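Catalase (Corynebacterium glutamicum, PDB 4B7H) breaks down hydrogen peroxide into water and oxygen at a heme group, a reaction inhibited by nitric oxide, and also binds NADPH. Local coordinates at residues A[8-13]-A[312-317]; A[72-77]-A[257-262]. All coordinates share one frame; numbering follows the deposited sequence.

Interaction 1 (A[8-13]-A[312-317]); sequences QIVDRG and LNRNPR
Val10 and Asp11, of the short N-terminal helical turn, meet Arg317, just past strand 305-314 of the antiparallel catalase barrel. That strand ends in a classic beta bulge, in which Asn313 and Arg314 both face Phe77. The polar part of the contact is a salt bridge carried by one oxygen: Asp11 OD1 lies 2.9 Å from Arg317 NH2 and 3.0 Å from Arg317 NE, so the guanidinium grips the carboxylate side-on with two nitrogens. Both bonds are bent, the N-H...O angle at NH2 being 142°, as expected when two donors share one acceptor. Carboxylate and guanidinium planes differ by only 20°, and OD1 sits at the guanidinium edge, which should fix the rotation of both groups. A turn at the second torsion of Arg317 (chi2 -73°) brings its NE and NH2 edge round to the Asp11 carboxylate.

The apolar part depends on Val10, whose CB points toward the strand end. Its CG2 lies over one face of the same guanidinium, 3.7 Å from Arg317 NE, and touches Arg314 CG at 4.0 Å. The bent chain of Arg314 takes its polar end to Asp7, by a salt bridge from NE, and to the Glu2 carbonyl, bonded by NH2. At the backbone, Val10 O accepts from Gln322 NE2 and also lies 3.2 Å from Arg317 CG.

Interaction 2 (A[72-77]-A[257-262]); sequences KGHGAF and EDLYNA
Strand 73-82 packs one surface against helix 254-264, with His74 and Ala76 of the strand meeting Leu259 of the helix. The short segments run almost parallel: their axes differ by 18° and approach to 8.7 Å. All the closest approaches are made by a single methyl, Leu259 CD2. It stands 3.9 Å from His74 CD2 and lies near the plane of the imidazole, so the methyl meets the ring at its edge. The same methyl is 4.0 Å from the carbonyl oxygen Gly75 O and 4.2 Å from Ala76 CB, distances that mark plain van der Waals packing. Leu259 carries its CG away from the backbone N (chi1 -179°), which extends the side chain off the helix and sets CD2 against the strand.

This strand belongs to the antiparallel barrel of the catalase fold, and the helix lies against the barrel wall. The CB atoms of His74 and Ala76 point toward the helix, while Gly75 between them offers only its backbone, through the carbonyl oxygen already named. The imidazole also has a polar anchor: NE2, next to CD2 in the ring, is hydrogen-bonded to Ser203 OG. Phe107 of strand 100-108 touches both His74 and Leu259, extending the buried packing to the neighbouring strand. One residue along the helix, Tyr260 turns its end away from the strand, and its OH is hydrogen-bonded to Lys167 NZ of the third subunit.

How the interactions relate
From the N terminus, helix 7-11 comes first and its partner follows only at 312-317, so interaction 1 closes a loop with 298 residues between its segments. Both segments of interaction 2 fall within that span: segment 72-77 of strand 73-82 meets 257-262 of helix 254-264, with 179 residues between the two segments, and the two closures nest without crossing. Their centres are 13 Å apart, and strands 73-82 and 305-314 are antiparallel neighbours in one sheet. The join is probably hydrogen-bonded, with Phe77 N 2.8 Å from Arg314 O and Phe77 O 3.0 Å from Asn313 N. Val10 CG1 also packs on Phe77 CG at 3.5 Å, linking the N-terminal helix to the barrel strand of interaction 2.

Interaction 1 (A[8-13]-A[312-317])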
# COMPACT_ATOMS: atom_id res chain seq x y z
N GLN A 8 -24.99 -7.50 18.06
CA GLN A 8 -23.94 -8.50 17.84
C GLN A 8 -22.87 -7.96 16.91
O GLN A 8 -21.68 -7.98 17.22
CB GLN A 8 -24.55 -9.78 17.26
CG GLN A 8 -25.51 -9.56 16.07
CD GLN A 8 -26.13 -10.84 15.54
OE1 GLN A 8 -27.34 -10.91 15.31
NE2 GLN A 8 -25.31 -11.86 15.34
N ILE A 9 -23.31 -7.45 15.76
CA ILE A 9 -22.41 -6.97 14.73
C ILE A 9 -21.65 -5.73 15.19
O ILE A 9 -20.41 -5.66 15.09
CB ILE A 9 -23.18 -6.65 13.43
CG1 ILE A 9 -23.95 -7.88 12.93
CG2 ILE A 9 -22.24 -6.12 12.36
CD1 ILE A 9 -23.10 -9.08 12.79
N VAL A 10 -22.37 -4.74 15.72
CA VAL A 10 -21.73 -3.46 16.03
C VAL A 10 -20.83 -3.49 17.27
O VAL A 10 -20.02 -2.59 17.46
CB VAL A 10 -22.73 -2.28 16.13
CG1 VAL A 10 -23.51 -2.12 14.83
CG2 VAL A 10 -23.68 -2.46 17.31
N ASP A 11 -20.95 -4.54 18.08
CA ASP A 11 -20.07 -4.67 19.24
C ASP A 11 -18.74 -5.35 18.89
O ASP A 11 -17.79 -5.27 19.67
CB ASP A 11 -20.77 -5.42 20.37
CG ASP A 11 -21.80 -4.56 21.10
OD1 ASP A 11 -21.86 -3.33 20.86
OD2 ASP A 11 -22.55 -5.12 21.93
N ARG A 12 -18.65 -5.97 17.71
CA ARG A 12 -17.41 -6.65 17.30
C ARG A 12 -16.24 -5.68 17.21
O ARG A 12 -16.33 -4.65 16.53
CB ARG A 12 -17.56 -7.31 15.92
CG ARG A 12 -18.56 -8.44 15.79
CD ARG A 12 -18.80 -8.67 14.29
NE ARG A 12 -19.61 -9.84 14.00
CZ ARG A 12 -19.90 -10.25 12.77
NH1 ARG A 12 -19.46 -9.56 11.73
NH2 ARG A 12 -20.63 -11.33 12.58
N GLY A 13 -15.13 -6.00 17.88
CA GLY A 13 -13.92 -5.21 17.77
C GLY A 13 -13.79 -4.03 18.72
O GLY A 13 -12.76 -3.37 18.76
N LEU A 312 -34.16 1.45 10.95
CA LEU A 312 -32.81 1.79 11.38
C LEU A 312 -32.88 2.18 12.85
O LEU A 312 -33.47 3.22 13.19
CB LEU A 312 -32.24 2.94 10.55
CG LEU A 312 -32.25 2.72 9.03
CD1 LEU A 312 -31.63 3.91 8.30
CD2 LEU A 312 -31.54 1.42 8.66
N ASN A 313 -32.30 1.35 13.71
CA ASN A 313 -32.42 1.58 15.15
C ASN A 313 -31.10 1.57 15.94
O ASN A 313 -31.12 1.52 17.16
CB ASN A 313 -33.42 0.60 15.78
CG ASN A 313 -32.98 -0.86 15.66
OD1 ASN A 313 -31.88 -1.16 15.20
ND2 ASN A 313 -33.85 -1.77 16.10
N ARG A 314 -29.97 1.64 15.24
CA ARG A 314 -28.68 1.63 15.92
C ARG A 314 -27.68 2.48 15.17
O ARG A 314 -27.40 2.25 13.99
CB ARG A 314 -28.18 0.18 16.04
CG ARG A 314 -26.72 0.05 16.51
CD ARG A 314 -26.53 0.46 17.99
NE ARG A 314 -27.31 -0.41 18.86
CZ ARG A 314 -28.35 -0.02 19.59
NH1 ARG A 314 -28.71 1.26 19.61
NH2 ARG A 314 -29.01 -0.90 20.33
N ASN A 315 -27.12 3.48 15.86
CA ASN A 315 -26.03 4.26 15.32
C ASN A 315 -24.74 3.44 15.38
O ASN A 315 -24.60 2.56 16.24
CB ASN A 315 -25.84 5.55 16.12
CG ASN A 315 -26.81 6.66 15.71
OD1 ASN A 315 -27.30 7.42 16.55
ND2 ASN A 315 -27.07 6.75 14.42
N PRO A 316 -23.79 3.72 14.47
CA PRO A 316 -22.50 3.03 14.62
C PRO A 316 -21.83 3.36 15.97
O PRO A 316 -22.08 4.42 16.55
CB PRO A 316 -21.65 3.61 13.48
CG PRO A 316 -22.29 4.92 13.15
CD PRO A 316 -23.76 4.75 13.42
N ARG A 317 -20.99 2.45 16.46
CA ARG A 317 -20.16 2.72 17.63
C ARG A 317 -18.97 3.60 17.26
O ARG A 317 -18.55 4.45 18.04
CB ARG A 317 -19.64 1.42 18.24
CG ARG A 317 -20.67 0.34 18.49
CD ARG A 317 -21.57 0.66 19.64
NE ARG A 317 -22.32 -0.51 20.08
CZ ARG A 317 -23.54 -0.45 20.61
NH1 ARG A 317 -24.15 0.72 20.75
NH2 ARG A 317 -24.16 -1.56 20.98

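Interaction 2 (A[72-77]-A[257-262])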
# COMPACT_ATOMS: atom_id res chain seq x y z
N LYS A 72 -18.58 10.73 0.14
CA LYS A 72 -19.23 11.40 1.28
C LYS A 72 -20.50 10.66 1.70
O LYS A 72 -21.50 10.70 0.99
CB LYS A 72 -19.61 12.84 0.93
CG LYS A 72 -20.26 13.60 2.10
CD LYS A 72 -19.19 14.03 3.11
CE LYS A 72 -19.76 14.55 4.45
NZ LYS A 72 -20.72 15.68 4.27
N GLY A 73 -20.46 9.99 2.84
CA GLY A 73 -21.62 9.25 3.28
C GLY A 73 -21.62 8.96 4.76
O GLY A 73 -20.72 9.38 5.49
N HIS A 74 -22.64 8.23 5.21
CA HIS A 74 -22.88 8.01 6.62
C HIS A 74 -23.87 6.88 6.71
O HIS A 74 -24.52 6.53 5.72
CB HIS A 74 -23.47 9.26 7.27
CG HIS A 74 -24.65 9.80 6.53
ND1 HIS A 74 -24.52 10.64 5.45
CD2 HIS A 74 -25.98 9.56 6.67
CE1 HIS A 74 -25.72 10.93 4.97
NE2 HIS A 74 -26.62 10.28 5.69
N GLY A 75 -24.02 6.28 7.89
CA GLY A 75 -24.89 5.13 7.95
C GLY A 75 -25.36 4.73 9.33
O GLY A 75 -25.20 5.47 10.30
N ALA A 76 -25.94 3.54 9.39
CA ALA A 76 -26.58 3.06 10.60
C ALA A 76 -26.83 1.58 10.47
O ALA A 76 -26.53 0.97 9.44
CB ALA A 76 -27.89 3.79 10.84
N PHE A 77 -27.38 1.00 11.52
CA PHE A 77 -27.65 -0.43 11.56
C PHE A 77 -29.09 -0.62 12.00
O PHE A 77 -29.71 0.29 12.54
CB PHE A 77 -26.67 -1.13 12.50
CG PHE A 77 -25.25 -1.06 12.03
CD1 PHE A 77 -24.49 0.08 12.28
CD2 PHE A 77 -24.68 -2.10 11.32
CE1 PHE A 77 -23.17 0.16 11.83
CE2 PHE A 77 -23.37 -2.03 10.86
CZ PHE A 77 -22.61 -0.89 11.12
N GLU A 257 -25.82 14.39 10.22
CA GLU A 257 -26.26 14.80 11.55
C GLU A 257 -27.72 14.46 11.77
O GLU A 257 -28.10 14.02 12.86
CB GLU A 257 -26.00 16.30 11.74
CG GLU A 257 -26.31 16.80 13.14
CD GLU A 257 -25.51 18.04 13.52
OE1 GLU A 257 -24.87 18.65 12.63
OE2 GLU A 257 -25.51 18.39 14.71
N ASP A 258 -28.55 14.65 10.75
CA ASP A 258 -29.97 14.32 10.88
C ASP A 258 -30.19 12.85 11.22
O ASP A 258 -31.01 12.53 12.09
CB ASP A 258 -30.73 14.66 9.60
CG ASP A 258 -32.13 14.09 9.59
OD1 ASP A 258 -33.05 14.76 10.11
OD2 ASP A 258 -32.30 12.95 9.09
N LEU A 259 -29.48 11.96 10.54
CA LEU A 259 -29.70 10.53 10.77
C LEU A 259 -29.21 10.13 12.17
O LEU A 259 -29.90 9.37 12.88
CB LEU A 259 -29.06 9.67 9.67
CG LEU A 259 -29.25 8.16 9.83
CD1 LEU A 259 -30.73 7.78 9.73
CD2 LEU A 259 -28.43 7.39 8.82
N TYR A 260 -28.04 10.64 12.57
CA TYR A 260 -27.50 10.38 13.90
C TYR A 260 -28.50 10.82 14.97
O TYR A 260 -28.82 10.07 15.89
CB TYR A 260 -26.15 11.10 14.10
CG TYR A 260 -25.75 11.24 15.57
CD1 TYR A 260 -25.19 10.19 16.26
CD2 TYR A 260 -25.96 12.44 16.25
CE1 TYR A 260 -24.83 10.30 17.60
CE2 TYR A 260 -25.62 12.57 17.59
CZ TYR A 260 -25.05 11.49 18.26
OH TYR A 260 -24.70 11.62 19.59
N ASN A 261 -28.97 12.05 14.84
CA ASN A 261 -29.90 12.61 15.81
C ASN A 261 -31.23 11.86 15.86
O ASN A 261 -31.76 11.61 16.94
CB ASN A 261 -30.15 14.09 15.52
CG ASN A 261 -29.00 14.99 15.92
OD1 ASN A 261 -28.20 14.64 16.80
ND2 ASN A 261 -28.91 16.16 15.31
N ALA A 262 -31.76 11.48 14.69
CA ALA A 262 -33.03 10.77 14.64
C ALA A 262 -32.94 9.47 15.42
O ALA A 262 -33.80 9.14 16.24
CB ALA A 262 -33.43 10.49 13.20